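Acetyltransferase, GNAT family (Colwellia psychrerythraea, PDB 3IWG) acts as an acetyltransferase of the GNAT family, whose members transfer the acetyl group of acetyl-CoA to an acceptor substrate. Local coordinates at the interface of chains A and B. Sequence-based numbering; all coordinates share one arbitrary frame. Chains: chain A/B, Acetyltransferase, GNAT family.

Contact 1: the interface of chains A and B. Residues chain A 175, 178-179; chain B 175, 178-179.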
loop_
_atom_site.group_PDB
_atom_site.type_symbol
_atom_site.label_atom_id
_atom_site.label_comp_id
_atom_site.label_asym_id
_atom_site.label_seq_id
_atom_site.Cartn_x
_atom_site.Cartn_y
_atom_site.Cartn_z
ATOM N N ASN A 175 -2.266 4.768 1.118
ATOM C CA ASN A 175 -1.197 5.389 1.820
ATOM C C ASN A 175 -1.008 6.852 1.403
ATOM O O ASN A 175 -0.799 7.703 2.255
ATOM C CB ASN A 175 0.053 4.582 1.579
ATOM C CG ASN A 175 1.213 5.061 2.412
ATOM O OD1 ASN A 175 2.194 5.484 1.866
ATOM N ND2 ASN A 175 1.098 4.964 3.740
ATOM N N GLU A 178 -3.625 9.038 3.167
ATOM C CA GLU A 178 -3.299 9.261 4.579
ATOM C C GLU A 178 -2.206 10.263 4.736
ATOM O O GLU A 178 -2.206 11.041 5.708
ATOM C CB GLU A 178 -2.831 7.975 5.254
ATOM C CG GLU A 178 -3.961 6.902 5.327
ATOM C CD GLU A 178 -3.560 5.714 6.210
ATOM O OE1 GLU A 178 -3.054 5.967 7.328
ATOM O OE2 GLU A 178 -3.773 4.556 5.784
ATOM N N ARG A 179 -1.283 10.282 3.778
ATOM C CA ARG A 179 -0.192 11.259 3.835
ATOM C C ARG A 179 -0.647 12.620 3.266
ATOM O O ARG A 179 0.117 13.547 3.287
ATOM C CB ARG A 179 1.039 10.772 3.056
ATOM C CG ARG A 179 1.730 9.530 3.606
ATOM C CD ARG A 179 2.841 8.967 2.633
ATOM N NE ARG A 179 3.961 9.906 2.406
ATOM C CZ ARG A 179 4.953 10.131 3.282
ATOM N NH1 ARG A 179 5.014 9.480 4.442
ATOM N NH2 ARG A 179 5.905 11.013 3.009
ATOM N N ASN B 175 2.552 0.786 4.593
ATOM C CA ASN B 175 1.545 1.599 5.213
ATOM C C ASN B 175 1.373 1.292 6.670
ATOM O O ASN B 175 1.180 2.199 7.478
ATOM C CB ASN B 175 0.219 1.402 4.531
ATOM C CG ASN B 175 -0.849 2.330 5.086
ATOM O OD1 ASN B 175 -0.708 3.566 5.028
ATOM N ND2 ASN B 175 -1.902 1.761 5.573
ATOM N N GLU B 178 4.057 2.960 8.679
ATOM C CA GLU B 178 3.728 4.360 8.902
ATOM C C GLU B 178 2.664 4.515 9.988
ATOM O O GLU B 178 2.687 5.512 10.700
ATOM C CB GLU B 178 3.247 5.070 7.635
ATOM C CG GLU B 178 4.315 5.164 6.598
ATOM C CD GLU B 178 4.010 6.158 5.498
ATOM O OE1 GLU B 178 3.562 7.291 5.795
ATOM O OE2 GLU B 178 4.285 5.806 4.326
ATOM N N ARG B 179 1.764 3.558 10.136
ATOM C CA ARG B 179 0.738 3.678 11.150
ATOM C C ARG B 179 1.164 3.100 12.508
ATOM O O ARG B 179 0.396 3.181 13.483
ATOM C CB ARG B 179 -0.553 3.020 10.688
ATOM C CG ARG B 179 -1.245 3.802 9.521
ATOM C CD ARG B 179 -2.210 2.924 8.757
ATOM N NE ARG B 179 -3.341 2.489 9.582
ATOM C CZ ARG B 179 -4.417 3.238 9.866
ATOM N NH1 ARG B 179 -4.562 4.484 9.398
ATOM N NH2 ARG B 179 -5.373 2.733 10.600
#

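Contact 2: the interface of chains A and B. Residues chain A 167-168, 171-172; chain B 167-168, 171-172.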
loop_
_atom_site.group_PDB
_atom_site.type_symbol
_atom_site.label_atom_id
_atom_site.label_comp_id
_atom_site.label_asym_id
_atom_site.label_seq_id
_atom_site.Cartn_x
_atom_site.Cartn_y
_atom_site.Cartn_z
ATOM N N GLN A 167 -5.092 -4.105 -6.832
ATOM C CA GLN A 167 -4.733 -4.424 -5.457
ATOM C C GLN A 167 -3.579 -3.497 -5.001
ATOM O O GLN A 167 -3.619 -2.857 -3.957
ATOM C CB GLN A 167 -4.293 -5.900 -5.326
ATOM C CG GLN A 167 -5.370 -6.954 -5.614
ATOM C CD GLN A 167 -6.299 -7.161 -4.444
ATOM O OE1 GLN A 167 -6.738 -6.190 -3.792
ATOM N NE2 GLN A 167 -6.591 -8.433 -4.140
ATOM N N TRP A 168 -2.561 -3.440 -5.823
ATOM C CA TRP A 168 -1.409 -2.553 -5.594
ATOM C C TRP A 168 -1.784 -1.056 -5.458
ATOM O O TRP A 168 -1.443 -0.388 -4.465
ATOM C CB TRP A 168 -0.417 -2.736 -6.710
ATOM C CG TRP A 168 0.861 -2.128 -6.398
ATOM C CD1 TRP A 168 1.878 -2.698 -5.715
ATOM C CD2 TRP A 168 1.283 -0.801 -6.725
ATOM N NE1 TRP A 168 2.916 -1.831 -5.614
ATOM C CE2 TRP A 168 2.572 -0.646 -6.203
ATOM C CE3 TRP A 168 0.681 0.277 -7.385
ATOM C CZ2 TRP A 168 3.282 0.523 -6.332
ATOM C CZ3 TRP A 168 1.365 1.426 -7.508
ATOM C CH2 TRP A 168 2.671 1.550 -7.011
ATOM N N GLN A 171 -3.389 -0.057 -2.229
ATOM C CA GLN A 171 -2.472 0.220 -1.113
ATOM C C GLN A 171 -1.688 1.489 -1.342
ATOM O O GLN A 171 -1.543 2.305 -0.453
ATOM C CB GLN A 171 -1.505 -0.948 -0.860
ATOM C CG GLN A 171 -2.208 -2.272 -0.360
ATOM C CD GLN A 171 -3.012 -2.106 0.929
ATOM O OE1 GLN A 171 -2.561 -1.507 1.909
ATOM N NE2 GLN A 171 -4.196 -2.679 0.936
ATOM N N TYR A 172 -1.177 1.670 -2.536
ATOM C CA TYR A 172 -0.312 2.833 -2.810
ATOM C C TYR A 172 -1.078 4.142 -2.630
ATOM O O TYR A 172 -0.648 5.060 -1.925
ATOM C CB TYR A 172 0.185 2.731 -4.216
ATOM C CG TYR A 172 0.991 3.886 -4.669
ATOM C CD1 TYR A 172 2.356 3.942 -4.424
ATOM C CD2 TYR A 172 0.401 4.914 -5.391
ATOM C CE1 TYR A 172 3.099 5.052 -4.843
ATOM C CE2 TYR A 172 1.115 6.015 -5.793
ATOM C CZ TYR A 172 2.452 6.078 -5.525
ATOM O OH TYR A 172 3.164 7.140 -5.958
ATOM N N GLN B 167 5.207 -7.330 -4.021
ATOM C CA GLN B 167 4.978 -5.970 -4.424
ATOM C C GLN B 167 3.813 -5.402 -3.594
ATOM O O GLN B 167 3.898 -4.296 -3.038
ATOM C CB GLN B 167 4.635 -5.987 -5.929
ATOM C CG GLN B 167 5.263 -4.964 -6.763
ATOM C CD GLN B 167 6.753 -4.958 -6.654
ATOM O OE1 GLN B 167 7.342 -3.913 -6.397
ATOM N NE2 GLN B 167 7.379 -6.124 -6.814
ATOM N N TRP B 168 2.738 -6.176 -3.506
ATOM C CA TRP B 168 1.602 -5.829 -2.690
ATOM C C TRP B 168 1.984 -5.704 -1.199
ATOM O O TRP B 168 1.591 -4.761 -0.514
ATOM C CB TRP B 168 0.500 -6.877 -2.848
ATOM C CG TRP B 168 -0.782 -6.512 -2.112
ATOM C CD1 TRP B 168 -1.785 -5.729 -2.578
ATOM C CD2 TRP B 168 -1.148 -6.880 -0.793
ATOM N NE1 TRP B 168 -2.752 -5.580 -1.635
ATOM C CE2 TRP B 168 -2.395 -6.296 -0.529
ATOM C CE3 TRP B 168 -0.534 -7.638 0.208
ATOM C CZ2 TRP B 168 -3.044 -6.449 0.682
ATOM C CZ3 TRP B 168 -1.154 -7.776 1.397
ATOM C CH2 TRP B 168 -2.419 -7.211 1.628
ATOM N N GLN B 171 3.676 -2.487 -0.178
ATOM C CA GLN B 171 2.766 -1.349 0.036
ATOM C C GLN B 171 1.946 -1.547 1.290
ATOM O O GLN B 171 1.750 -0.606 2.059
ATOM C CB GLN B 171 1.818 -1.125 -1.174
ATOM C CG GLN B 171 2.530 -0.615 -2.440
ATOM C CD GLN B 171 3.151 0.773 -2.250
ATOM O OE1 GLN B 171 2.541 1.675 -1.675
ATOM N NE2 GLN B 171 4.374 0.917 -2.671
ATOM N N TYR B 172 1.494 -2.764 1.513
ATOM C CA TYR B 172 0.593 -3.003 2.648
ATOM C C TYR B 172 1.326 -2.781 3.997
ATOM O O TYR B 172 0.831 -2.084 4.897
ATOM C CB TYR B 172 0.025 -4.430 2.596
ATOM C CG TYR B 172 -0.812 -4.821 3.784
ATOM C CD1 TYR B 172 -2.135 -4.368 3.913
ATOM C CD2 TYR B 172 -0.291 -5.658 4.818
ATOM C CE1 TYR B 172 -2.929 -4.754 5.007
ATOM C CE2 TYR B 172 -1.054 -5.989 5.921
ATOM C CZ TYR B 172 -2.391 -5.540 5.993
ATOM O OH TYR B 172 -3.190 -5.875 7.047
HETATM O O HOH W 1 -1.959 -1.263 4.746
HETATM O O HOH W 2 -5.246 -4.153 -1.439
HETATM O O HOH W 3 5.570 -2.196 -4.443
#

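Contact 1: the interface of chains A and B
A:Asn175 and B:Asn175 meet amide to amide close to the two-fold axis, their side chains sliding past each other in opposite directions. A:Asn175 ND2 gives its N-H to B:Asn175 OD1 at 2.6 Å, using a lone pair in the carbonyl plane of the acceptor while the acceptor lies in the donor's own amide plane. The two amides are nearly perpendicular, and chi2 differs by half a turn (-118° in A:Asn175, 60° in B:Asn175), which exchanges the amide O and N between the chains. As modelled, one donates and the other accepts, a break in the two-fold symmetry that the pairing would require. Weak bonds add to this: A:Asn175 ND2 reaches the carboxylate oxygen B:Glu178 OE2 at 3.3 Å, and B:Asn175 ND2, on its flipped amide, lies 3.4 Å from A:Glu178 OE2.

The charged contacts flank the asparagines as a reciprocal pair of salt bridges. A:Arg179 NH1 lies 3.0 Å from B:Glu178 OE1, and B:Arg179 NH1 is likewise 3.0 Å from A:Glu178 OE1. OE1 of each glutamate sits at the edge of the opposing guanidinium, in its plane, but is met from above the plane of its own carboxylate, and the two flat groups stand almost at right angles. A bend at chi3 (63° in A:Arg179) turns each guanidinium toward the partner helix.

Apolar contact is slight: the methylene CD of B:Arg179 passes 4.0 Å from the carboxylate carbon CD of A:Glu178.

The patch lies at the C-terminal ends of helix 166-178 of chain A, with A:Arg179 one residue beyond it, and of helix 166-179 of chain B, which run side by side in the same direction, just before strand 182-187 in the second GNAT-family segment.

Contact 2: the interface of chains A and B
Water 2 is gripped from both chains: the indole N-H of B:Trp168 NE1 points to it at 2.9 Å, and the amide A:Gln171 NE2 meets it almost straight (177° at H) at 3.0 Å. The backbone carbonyl A:Gln167 O adds a longer contact. Water 3 is its counterpart across the two-fold axis, taking A:Trp168 NE1 at 2.9 Å while meeting B:Gln167 O at 3.0 Å and the side-chain oxygen B:Gln167 OE1 at about the same distance. Each water sits in the plane of its indole, at the ring's edge, and bridges it to the opposite helix. Water 1 links the other end of the A:Gln171 amide, OE1, to the backbone carbonyl B:Tyr172 O. No direct polar bond joins the chains here.

Packing at the centre is tight: the CB methylenes of A:Gln171 and B:Gln171 abut at 3.3 Å. Beyond them each glutamine bends at chi2 (-58° in A:Gln171), turning its amide alongside the opposing tyrosine, with CD at the edge of that ring and in its plane. B:Gln171 CG rests over the rim of one face of A:Trp168, 3.4 Å from NE1; A:Tyr172 CB, from the tryptophan's own helix, lies over the same face. With CG anti to the backbone N (chi1 -167°), A:Trp168 extends across to the partner helix. The A:Gln171 CG methylene makes the matching approach to B:Trp168 NE1 at 3.6 Å. An alanine in place of A:Gln171 would probably leave waters 1 and 2 without their amide partner and open a gap beside the B:Trp168 and B:Tyr172 rings.

The patch forms a seam of indole, glutamine, tyrosine and water through which the paired helices touch, and which could help hold them together, though the structure alone does not show that this dimer is the working form.

Contact 1 and contact 2 lie about 12 Å apart, measured between the centres of their C-alpha atoms, and are successive stretches of one helix pair: 166-178 of chain A against 166-179 of chain B. Contact 2 takes the N-terminal turns, contact 1 the C-terminal end. Along the same two-fold axis the character changes from close packing with bridging waters to direct salt bridges and an asparagine pair. The closely packed stretch could set how near the helices come, while the charged end could hold the helix ends together. Together they form one continuous part of a larger interface, plausibly a dimer contact.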